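Local coordinates for putative uncharacterized protein (Wolbachia pipientis, PDB 3F4S) that probably acts as a DsbA-type thiol-disulfide oxidoreductase with a thioredoxin fold, introducing disulfide bonds into its protein substrates, at residues A[39-44]-A[208-213]; A[45-50]-A[110-115]; A[85-90]-A[118-123]; A[174-179]-A[190-195]. The protein carries 1 engineered substitution. All coordinates share one frame; numbering follows the deposited sequence. Where two conformers were deposited one is given.

Interaction 1: A[39-44]-A[208-213]; sequences APILMI and KLYGKA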
# COMPACT_ATOMS: atom_id res chain seq x y z
N ALA A 39 0.09 -16.06 -5.88
CA ALA A 39 1.03 -16.38 -4.81
C ALA A 39 0.29 -17.03 -3.64
O ALA A 39 -0.89 -16.77 -3.43
CB ALA A 39 1.76 -15.12 -4.35
N PRO A 40 0.98 -17.90 -2.90
CA PRO A 40 0.38 -18.59 -1.75
C PRO A 40 -0.07 -17.63 -0.64
O PRO A 40 -1.10 -17.90 -0.02
CB PRO A 40 1.52 -19.48 -1.23
CG PRO A 40 2.43 -19.65 -2.37
CD PRO A 40 2.33 -18.41 -3.20
N ILE A 41 0.67 -16.54 -0.42
CA ILE A 41 0.38 -15.64 0.69
C ILE A 41 -0.07 -14.28 0.17
O ILE A 41 0.36 -13.85 -0.90
CB ILE A 41 1.61 -15.46 1.61
CG1 ILE A 41 2.07 -16.83 2.14
CG2 ILE A 41 1.32 -14.49 2.76
CD1 ILE A 41 0.98 -17.62 2.82
N LEU A 42 -0.93 -13.61 0.93
CA LEU A 42 -1.43 -12.29 0.58
C LEU A 42 -1.11 -11.29 1.69
O LEU A 42 -1.37 -11.56 2.86
CB LEU A 42 -2.95 -12.33 0.37
CG LEU A 42 -3.65 -10.97 0.28
CD1 LEU A 42 -3.10 -10.18 -0.90
CD2 LEU A 42 -5.16 -11.15 0.15
N MET A 43 -0.57 -10.14 1.31
CA MET A 43 -0.41 -9.02 2.24
C MET A 43 -1.15 -7.81 1.71
O MET A 43 -0.92 -7.38 0.58
CB MET A 43 1.06 -8.66 2.45
CG MET A 43 1.26 -7.30 3.14
SD MET A 43 2.99 -6.83 3.35
CE MET A 43 3.51 -7.99 4.60
N ILE A 44 -2.05 -7.26 2.52
CA ILE A 44 -2.71 -6.00 2.22
C ILE A 44 -2.20 -4.98 3.22
O ILE A 44 -2.25 -5.22 4.42
CB ILE A 44 -4.24 -6.12 2.34
CG1 ILE A 44 -4.78 -7.11 1.31
CG2 ILE A 44 -4.91 -4.74 2.19
CD1 ILE A 44 -6.23 -7.52 1.53
N LYS A 208 5.85 -18.81 8.67
CA LYS A 208 4.92 -19.73 9.32
C LYS A 208 3.67 -19.94 8.46
O LYS A 208 3.19 -21.07 8.29
CB LYS A 208 4.52 -19.20 10.70
N LEU A 209 3.15 -18.85 7.91
CA LEU A 209 1.96 -18.90 7.08
C LEU A 209 2.25 -19.62 5.76
O LEU A 209 1.46 -20.44 5.29
CB LEU A 209 1.46 -17.48 6.81
CG LEU A 209 -0.05 -17.23 6.74
CD1 LEU A 209 -0.78 -17.79 7.95
CD2 LEU A 209 -0.31 -15.74 6.59
N TYR A 210 3.41 -19.32 5.18
CA TYR A 210 3.83 -19.94 3.93
C TYR A 210 3.93 -21.46 4.07
O TYR A 210 3.50 -22.21 3.19
CB TYR A 210 5.16 -19.36 3.47
CG TYR A 210 5.75 -20.03 2.25
CD1 TYR A 210 5.35 -19.66 0.97
CD2 TYR A 210 6.71 -21.02 2.38
CE1 TYR A 210 5.89 -20.27 -0.14
CE2 TYR A 210 7.25 -21.64 1.27
CZ TYR A 210 6.84 -21.25 0.01
OH TYR A 210 7.38 -21.86 -1.09
N GLY A 211 4.50 -21.91 5.18
CA GLY A 211 4.60 -23.33 5.47
C GLY A 211 3.24 -24.00 5.49
O GLY A 211 3.04 -25.05 4.88
N LYS A 212 2.30 -23.39 6.20
CA LYS A 212 0.93 -23.90 6.25
C LYS A 212 0.31 -23.87 4.87
O LYS A 212 -0.43 -24.78 4.49
CB LYS A 212 0.09 -23.09 7.24
CG LYS A 212 0.54 -23.21 8.68
CD LYS A 212 -0.30 -22.33 9.60
CE LYS A 212 0.26 -22.32 11.01
N ALA A 213 0.61 -22.82 4.10
CA ALA A 213 0.08 -22.67 2.75
C ALA A 213 0.51 -23.82 1.84
O ALA A 213 -0.32 -24.46 1.19
CB ALA A 213 0.51 -21.33 2.15
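Ile41, the first residue of strand 41-47, packs against the turn of helix 199-216 that runs from Leu209 to Ala213. From CB, which is directed toward the helix, the longer branch leaves with CG1 anti to the carbonyl carbon (chi1 -57°), and CG1 lies 4.0 Å from Tyr210 CA, near the plane of the tyrosine ring at its edge. The second torsion, -54°, then places CD1 against the helix itself. This methyl is 3.8 Å from Leu209 O and 3.8 Å from Tyr210 N, so it meets helical backbone as well as side chains. On the side-chain level it lies 4.0 Å from Leu209 CB and 3.8 Å from Ala213 CB.

Pro40 adds a second layer to the packing. Its CB reaches the same Ala213 CB at 4.0 Å, while CG approaches Tyr210 CE1 at 4.2 Å, with the proline and the tyrosine side by side and pointing the same way. No hydrogen bond links the two segments; the side chain atoms that meet are all carbons, though Ile41 CD1 also rests on backbone atoms of the helix.

Helix 199-216 packs here on two neighbouring strands, 41-47 through Ile41 and 174-179 through Ala213 on Leu179 and Leu209 on Ile177. Ile41 itself also touches Leu179, and it pairs by backbone bonds with Lys74 and with Leu76 of strand 75-81.

Interaction 2: A[45-50]-A[110-115]; sequences EYASLT and AVFNSI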
# COMPACT_ATOMS: atom_id res chain seq x y z
N GLU A 45 -1.69 -3.86 2.73
CA GLU A 45 -1.20 -2.80 3.58
C GLU A 45 -2.03 -1.54 3.37
O GLU A 45 -2.25 -1.13 2.24
CB GLU A 45 0.27 -2.48 3.27
CG GLU A 45 0.77 -1.26 4.03
CD GLU A 45 2.21 -0.86 3.67
OE1 GLU A 45 2.88 -1.59 2.91
OE2 GLU A 45 2.66 0.19 4.17
N TYR A 46 -2.49 -0.94 4.47
CA TYR A 46 -3.05 0.41 4.44
C TYR A 46 -2.05 1.36 5.07
O TYR A 46 -1.59 1.14 6.20
CB TYR A 46 -4.35 0.48 5.22
CG TYR A 46 -5.55 -0.15 4.55
CD1 TYR A 46 -6.39 0.59 3.72
CD2 TYR A 46 -5.85 -1.49 4.76
CE1 TYR A 46 -7.50 0.01 3.11
CE2 TYR A 46 -6.95 -2.09 4.16
CZ TYR A 46 -7.77 -1.33 3.34
OH TYR A 46 -8.86 -1.92 2.76
N ALA A 47 -1.71 2.44 4.37
CA ALA A 47 -0.79 3.43 4.93
C ALA A 47 -1.00 4.79 4.31
O ALA A 47 -1.48 4.91 3.19
CB ALA A 47 0.66 2.97 4.75
N SER A 48 -0.63 5.83 5.06
CA SER A 48 -0.58 7.19 4.55
C SER A 48 0.82 7.46 4.02
O SER A 48 1.82 7.12 4.68
CB SER A 48 -0.88 8.17 5.69
OG SER A 48 -0.37 9.45 5.40
N LEU A 49 0.90 8.08 2.85
CA LEU A 49 2.20 8.36 2.25
C LEU A 49 3.03 9.39 3.02
O LEU A 49 4.23 9.51 2.80
CB LEU A 49 2.03 8.81 0.79
CG LEU A 49 1.52 7.73 -0.17
CD1 LEU A 49 1.13 8.31 -1.54
CD2 LEU A 49 2.56 6.63 -0.34
N THR A 50 2.38 10.13 3.92
CA THR A 50 3.04 11.20 4.68
C THR A 50 3.31 10.78 6.13
O THR A 50 3.76 11.58 6.95
CB THR A 50 2.18 12.47 4.70
OG1 THR A 50 0.89 12.15 5.25
CG2 THR A 50 2.01 13.03 3.28
N ALA A 110 8.85 6.39 -3.91
CA ALA A 110 9.51 7.69 -4.01
C ALA A 110 8.88 8.69 -3.04
O ALA A 110 9.60 9.46 -2.40
CB ALA A 110 9.43 8.22 -5.43
N VAL A 111 7.56 8.69 -2.94
CA VAL A 111 6.91 9.61 -2.00
C VAL A 111 7.33 9.29 -0.56
O VAL A 111 7.74 10.19 0.19
CB VAL A 111 5.36 9.61 -2.16
CG1 VAL A 111 4.72 10.58 -1.15
CG2 VAL A 111 4.96 10.00 -3.61
N PHE A 112 7.24 8.02 -0.17
CA PHE A 112 7.73 7.61 1.16
C PHE A 112 9.18 8.06 1.39
O PHE A 112 9.51 8.63 2.43
CB PHE A 112 7.68 6.09 1.31
CG PHE A 112 6.32 5.52 1.65
CD1 PHE A 112 5.59 5.99 2.74
CD2 PHE A 112 5.82 4.46 0.91
CE1 PHE A 112 4.35 5.41 3.06
CE2 PHE A 112 4.59 3.88 1.22
CZ PHE A 112 3.85 4.36 2.29
N ASN A 113 10.04 7.79 0.40
CA ASN A 113 11.46 8.09 0.50
C ASN A 113 11.75 9.57 0.68
O ASN A 113 12.78 9.94 1.24
CB ASN A 113 12.20 7.60 -0.75
CG ASN A 113 12.52 6.13 -0.70
OD1 ASN A 113 12.46 5.51 0.36
ND2 ASN A 113 12.85 5.56 -1.85
N SER A 114 10.85 10.42 0.19
CA SER A 114 11.12 11.85 0.15
C SER A 114 10.40 12.62 1.25
O SER A 114 10.29 13.85 1.19
CB SER A 114 10.76 12.40 -1.23
OG SER A 114 11.51 11.75 -2.24
N ILE A 115 9.93 11.91 2.27
CA ILE A 115 9.10 12.52 3.31
C ILE A 115 9.70 13.81 3.91
O ILE A 115 8.96 14.76 4.20
CB ILE A 115 8.74 11.50 4.43
CG1 ILE A 115 7.68 12.08 5.37
CG2 ILE A 115 9.98 11.08 5.19
CD1 ILE A 115 7.10 11.05 6.31
O HOH W 1 6.07 11.42 2.19
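Leu49 and Phe112 cross at about a right angle, and the leucine delivers a single methyl to the aromatic face. Leu49 CD2 lies 3.8 Å from the centroid of the Phe112 ring and 17° off its normal, a CH-pi contact displaced somewhat toward the rim. The first torsion of Phe112 (chi1 -80°) sets CG anti to the carbonyl carbon, and the ring beyond it comes nearer to segment 45-50 than the direction of CB alone would suggest.

The ring edge faces different chemistry. Near its plane lie the carbonyl oxygen of Ser48, 3.5 Å from Phe112 CE1, and the methyl of Ala47, with CB 4.3 Å from Phe112 CZ. Beside this pair, Leu49 CB rests 3.8 Å from Val111 CG1, and the methyl Ile115 CD1 comes up against Thr50 O at 3.4 Å.

No direct hydrogen bond crosses the contact, but one water donates to both Leu49 O (2.7 Å) and Val111 O (2.9 Å). Within the loop, Thr50 N donates to Ser48 OG at 3.2 Å and 153°, an ST turn that shapes the chain after the strand.

Phe112 also stacks on His58, and both it and Ala47 touch Cys54. The setting is that of the thioredoxin fold in its DsbA form: a central strand leads through a short loop to Cys51 and the helix 52-60, whose Cys54 is disulfide-bonded to Cys51, and a helix from the all-helical part packs beside that site.

Interaction 3: A[85-90]-A[118-123]; sequences DYRGLK and WNYYNL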
# COMPACT_ATOMS: atom_id res chain seq x y z
N ASP A 85 -4.15 13.78 5.08
CA ASP A 85 -3.93 15.22 4.93
C ASP A 85 -3.93 15.60 3.45
O ASP A 85 -4.08 14.73 2.57
CB ASP A 85 -2.60 15.61 5.59
CG ASP A 85 -1.46 14.75 5.12
OD1 ASP A 85 -1.33 14.57 3.91
OD2 ASP A 85 -0.69 14.24 5.94
N TYR A 86 -3.76 16.89 3.18
CA TYR A 86 -3.85 17.39 1.82
C TYR A 86 -2.77 16.79 0.91
O TYR A 86 -3.07 16.27 -0.17
CB TYR A 86 -3.80 18.92 1.81
CG TYR A 86 -3.86 19.53 0.44
CD1 TYR A 86 -5.08 19.83 -0.17
CD2 TYR A 86 -2.69 19.83 -0.25
CE1 TYR A 86 -5.13 20.43 -1.44
CE2 TYR A 86 -2.72 20.42 -1.52
CZ TYR A 86 -3.94 20.71 -2.10
OH TYR A 86 -3.95 21.29 -3.35
N ARG A 87 -1.51 16.87 1.36
CA ARG A 87 -0.37 16.35 0.61
C ARG A 87 -0.55 14.88 0.28
O ARG A 87 -0.32 14.45 -0.86
CB ARG A 87 0.93 16.48 1.43
CG ARG A 87 1.08 17.77 2.17
CD ARG A 87 2.41 17.86 2.91
NE ARG A 87 2.63 16.82 3.92
CZ ARG A 87 1.93 16.70 5.05
NH1 ARG A 87 0.93 17.53 5.32
NH2 ARG A 87 2.23 15.73 5.90
N GLY A 88 -0.96 14.12 1.29
CA GLY A 88 -1.08 12.68 1.17
C GLY A 88 -2.20 12.28 0.24
O GLY A 88 -2.08 11.31 -0.51
N LEU A 89 -3.30 13.02 0.30
CA LEU A 89 -4.42 12.72 -0.57
C LEU A 89 -4.07 13.07 -2.02
O LEU A 89 -4.35 12.31 -2.94
CB LEU A 89 -5.68 13.46 -0.11
CG LEU A 89 -6.94 13.27 -0.96
CD1 LEU A 89 -7.21 11.80 -1.26
CD2 LEU A 89 -8.11 13.91 -0.25
N LYS A 90 -3.43 14.22 -2.22
CA LYS A 90 -2.98 14.61 -3.56
C LYS A 90 -1.94 13.61 -4.09
O LYS A 90 -1.96 13.26 -5.28
CB LYS A 90 -2.42 16.03 -3.56
CG LYS A 90 -3.48 17.11 -3.41
CD LYS A 90 -4.26 17.30 -4.70
CE LYS A 90 -5.51 18.14 -4.48
NZ LYS A 90 -6.15 18.58 -5.76
N TRP A 118 8.74 17.46 1.99
CA TRP A 118 7.50 18.23 1.97
C TRP A 118 7.76 19.61 2.57
O TRP A 118 8.76 19.82 3.27
CB TRP A 118 6.41 17.54 2.79
CG TRP A 118 5.87 16.29 2.21
CD1 TRP A 118 6.03 15.02 2.70
CD2 TRP A 118 5.03 16.16 1.06
NE1 TRP A 118 5.37 14.11 1.91
CE2 TRP A 118 4.74 14.79 0.90
CE3 TRP A 118 4.51 17.08 0.14
CZ2 TRP A 118 3.94 14.30 -0.14
CZ3 TRP A 118 3.72 16.59 -0.90
CH2 TRP A 118 3.44 15.22 -1.03
N ASN A 119 6.85 20.54 2.31
CA ASN A 119 6.86 21.84 2.98
C ASN A 119 5.99 21.75 4.23
O ASN A 119 4.76 21.68 4.14
CB ASN A 119 6.32 22.92 2.03
CG ASN A 119 6.46 24.33 2.59
OD1 ASN A 119 6.55 24.53 3.80
ND2 ASN A 119 6.48 25.31 1.69
N TYR A 120 6.63 21.73 5.40
CA TYR A 120 5.89 21.54 6.65
C TYR A 120 5.24 22.82 7.18
O TYR A 120 4.52 22.80 8.19
CB TYR A 120 6.76 20.82 7.69
CG TYR A 120 6.92 19.36 7.30
CD1 TYR A 120 5.97 18.42 7.70
CD2 TYR A 120 7.97 18.94 6.49
CE1 TYR A 120 6.08 17.09 7.32
CE2 TYR A 120 8.08 17.62 6.10
CZ TYR A 120 7.13 16.69 6.53
OH TYR A 120 7.23 15.37 6.15
N TYR A 121 5.47 23.92 6.49
CA TYR A 121 4.83 25.18 6.86
C TYR A 121 3.61 25.45 5.97
O TYR A 121 2.51 25.71 6.47
CB TYR A 121 5.82 26.32 6.79
CG TYR A 121 5.24 27.67 7.09
CD1 TYR A 121 4.81 27.99 8.37
CD2 TYR A 121 5.11 28.63 6.09
CE1 TYR A 121 4.27 29.23 8.65
CE2 TYR A 121 4.58 29.88 6.37
CZ TYR A 121 4.16 30.17 7.65
OH TYR A 121 3.63 31.41 7.94
N ASN A 122 3.81 25.40 4.66
CA ASN A 122 2.70 25.52 3.72
C ASN A 122 2.28 24.11 3.31
O ASN A 122 2.88 23.52 2.40
CB ASN A 122 3.10 26.32 2.49
CG ASN A 122 1.95 26.47 1.49
OD1 ASN A 122 0.84 25.99 1.72
ND2 ASN A 122 2.23 27.15 0.38
N LEU A 123 1.27 23.58 3.97
CA LEU A 123 0.86 22.19 3.78
C LEU A 123 0.14 21.97 2.45
O LEU A 123 -0.24 20.84 2.14
CB LEU A 123 -0.02 21.72 4.95
CG LEU A 123 0.65 21.73 6.33
CD1 LEU A 123 -0.32 21.27 7.43
CD2 LEU A 123 1.93 20.89 6.33
O HOH W 2 4.76 14.11 6.26
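Arg87 lays its aliphatic chain over one face of the Trp118 indole. CB stands above the six-membered ring, 3.7 Å from its centroid and 13° off the normal, a CH-pi contact, and CD follows at 3.6 Å from Trp118 CE3. The chain then bends at chi3 (-60°), which sets NE 3.7 Å from Trp118 CG. Beyond it, the guanidinium stands nearly upright on the indole, the two planes 79° apart, with CZ 5.0 Å from the centroid of the five-membered ring. The cation-pi contact is therefore made by an edge of the cation and not by a flat stack. Two conformers of Arg87 were deposited, and this account holds for one of them.

In that conformer NE is buried with no polar partner in the model, while the tip of the group is better supplied. Asp85 OD2 forms a salt bridge to Arg87 NH2 at 3.3 Å, lying well out of the guanidinium plane, so the attraction is one of charge and no N-H points at the oxygen. A water accepts from Arg87 NH2 at 3.0 Å and donates to Tyr120 OH at 2.8 Å, joining the arginine to the loop; the same hydroxyl bonds Ile115 O. Leu123 packs its CD2 against NH1.

Asp85 has a second task as N-cap of helix 86-94, its OD1 accepting from Gly88 N at 2.7 Å. The contact thus seats the start of that helix on the loop between helices 101-113 and 127-135, with Trp118 also touching Leu128 and Leu129 of helix 127-135 and Thr50 lying against both Arg87 and Trp118.

Interaction 4: A[174-179]-A[190-195]; sequences IFFIKL and KVKHGG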
# COMPACT_ATOMS: atom_id res chain seq x y z
N ILE A 174 -1.31 -0.36 8.81
CA ILE A 174 -1.93 -1.61 9.19
C ILE A 174 -1.66 -2.63 8.09
O ILE A 174 -1.72 -2.29 6.89
CB ILE A 174 -3.45 -1.46 9.38
CG1 ILE A 174 -3.76 -0.60 10.61
CG2 ILE A 174 -4.12 -2.82 9.49
CD1 ILE A 174 -3.53 -1.32 11.92
N PHE A 175 -1.38 -3.87 8.49
CA PHE A 175 -1.12 -4.95 7.55
C PHE A 175 -2.03 -6.12 7.82
O PHE A 175 -2.24 -6.51 8.97
CB PHE A 175 0.33 -5.44 7.68
CG PHE A 175 1.35 -4.36 7.54
CD1 PHE A 175 1.94 -4.11 6.30
CD2 PHE A 175 1.74 -3.60 8.63
CE1 PHE A 175 2.89 -3.11 6.16
CE2 PHE A 175 2.69 -2.60 8.49
CZ PHE A 175 3.26 -2.35 7.26
N PHE A 176 -2.57 -6.69 6.76
CA PHE A 176 -3.31 -7.94 6.87
C PHE A 176 -2.54 -8.98 6.09
O PHE A 176 -2.28 -8.80 4.90
CB PHE A 176 -4.74 -7.78 6.34
CG PHE A 176 -5.56 -6.78 7.10
CD1 PHE A 176 -6.24 -7.15 8.25
CD2 PHE A 176 -5.64 -5.46 6.68
CE1 PHE A 176 -6.99 -6.23 8.96
CE2 PHE A 176 -6.38 -4.54 7.38
CZ PHE A 176 -7.06 -4.92 8.52
N ILE A 177 -2.16 -10.05 6.77
CA ILE A 177 -1.38 -11.12 6.15
C ILE A 177 -2.10 -12.45 6.33
O ILE A 177 -2.36 -12.89 7.45
CB ILE A 177 0.04 -11.20 6.75
CG1 ILE A 177 0.71 -9.82 6.74
CG2 ILE A 177 0.88 -12.23 5.99
CD1 ILE A 177 2.00 -9.75 7.53
N LYS A 178 -2.42 -13.09 5.21
CA LYS A 178 -3.27 -14.27 5.24
C LYS A 178 -3.00 -15.14 4.02
O LYS A 178 -2.29 -14.74 3.10
CB LYS A 178 -4.74 -13.86 5.28
CG LYS A 178 -5.20 -13.10 4.03
CD LYS A 178 -6.60 -12.51 4.18
CE LYS A 178 -7.64 -13.59 4.44
NZ LYS A 178 -7.67 -14.63 3.37
N LEU A 179 -3.57 -16.34 4.02
CA LEU A 179 -3.51 -17.20 2.86
C LEU A 179 -4.24 -16.52 1.72
O LEU A 179 -5.31 -15.94 1.91
CB LEU A 179 -4.15 -18.55 3.15
CG LEU A 179 -3.46 -19.34 4.27
CD1 LEU A 179 -4.22 -20.63 4.55
CD2 LEU A 179 -2.01 -19.61 3.91
N LYS A 190 -7.59 -11.38 13.53
CA LYS A 190 -6.66 -12.48 13.71
C LYS A 190 -5.47 -12.43 12.74
O LYS A 190 -4.44 -13.05 12.98
CB LYS A 190 -7.38 -13.83 13.59
CG LYS A 190 -8.34 -14.13 14.73
N VAL A 191 -5.62 -11.68 11.65
CA VAL A 191 -4.55 -11.60 10.66
C VAL A 191 -4.02 -10.18 10.52
O VAL A 191 -3.37 -9.84 9.54
CB VAL A 191 -5.01 -12.12 9.28
CG1 VAL A 191 -5.33 -13.61 9.37
CG2 VAL A 191 -6.22 -11.33 8.78
N LYS A 192 -4.28 -9.37 11.55
CA LYS A 192 -3.96 -7.95 11.54
C LYS A 192 -2.66 -7.65 12.27
O LYS A 192 -2.37 -8.23 13.33
CB LYS A 192 -5.11 -7.17 12.17
CG LYS A 192 -4.84 -5.68 12.36
CD LYS A 192 -6.02 -4.99 13.04
CE LYS A 192 -7.26 -5.02 12.15
NZ LYS A 192 -8.29 -4.05 12.61
N HIS A 193 -1.87 -6.73 11.72
CA HIS A 193 -0.63 -6.30 12.35
C HIS A 193 -0.53 -4.79 12.23
O HIS A 193 -0.71 -4.23 11.15
CB HIS A 193 0.57 -6.96 11.67
CG HIS A 193 0.42 -8.44 11.52
ND1 HIS A 193 0.94 -9.33 12.43
CD2 HIS A 193 -0.23 -9.18 10.59
CE1 HIS A 193 0.63 -10.56 12.06
NE2 HIS A 193 -0.08 -10.50 10.95
N GLY A 194 -0.26 -4.12 13.34
CA GLY A 194 -0.25 -2.67 13.32
C GLY A 194 1.06 -2.03 13.71
O GLY A 194 1.79 -2.53 14.57
N GLY A 195 1.37 -0.91 13.08
CA GLY A 195 2.54 -0.13 13.42
C GLY A 195 3.83 -0.59 12.76
O GLY A 195 3.83 -1.46 11.87
O HOH W 3 -1.38 -12.77 9.91
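First torsions of -55° in Phe175 and -49° in His193 put each CG anti to the carbonyl carbon, beside its own backbone N; because the two residues are directly paired, both rings leave the same face of the sheet. They form the antiparallel hydrogen-bonded pair of the hairpin: Phe175 N donates to His193 O at 2.8 Å, and His193 N returns a bond to Phe175 O at 2.8 Å. A third bond, from Ile177 N to Val191 O at 3.0 Å, extends the ladder past the non-hydrogen-bonded pair of Phe176 and Lys192.

Next to the Phe175 ring, Gly195 O approaches the edge near its plane, 3.7 Å from CE2. The imidazole of His193 crosses the Ile177 side chain at about a right angle, with Ile177 CD1 3.8 Å from His193 CD2. In the imidazole plane, at the ring edge, a water lies 2.8 Å from His193 NE2 and donates to Ile177 O at 2.7 Å, linking the backbone of Ile177 to the side chain of His193. His193 ND1 is bonded to Tyr201 OH, so both ring nitrogens have polar partners.

Phe176 and Lys192 use the other face, lying side by side and pointing the same way. Lys192 CE comes within 3.4 Å of Phe176 CE1, an aliphatic contact made before NZ continues to Leu167 O.

Strand 192-194 forms one edge of the sheet, and strand 174-179 lies between it and strand 41-47, to which Ile174, Phe176 and Lys178 make backbone bonds. Helix 199-216 covers the face bearing Phe175, Ile177 and His193, through Phe202, Val205 and Leu209.

Interactions 1, 2 and 4 draw on the same sheet: the first two share strand 41-47, and interaction 4 joins the neighbouring strand to the sheet edge. Interactions 1 and 2 lie about 25 Å apart between centres. Interaction 2 is the buried one, its centre about 9 Å from the centre of the chain, while the others are partly buried. Interaction 1 is apolar helix-on-strand packing, interaction 2 combines a CH-pi contact with a shared water, and interaction 4 rests on backbone bonds. Interaction 3, with exposed residues round a buried Arg87 and Trp118, sets an arginine on an aromatic face and adds a water bridge. Interactions 2 and 3 meet through Thr50-Asp85 and Ile115-Tyr120 hydrogen bonds.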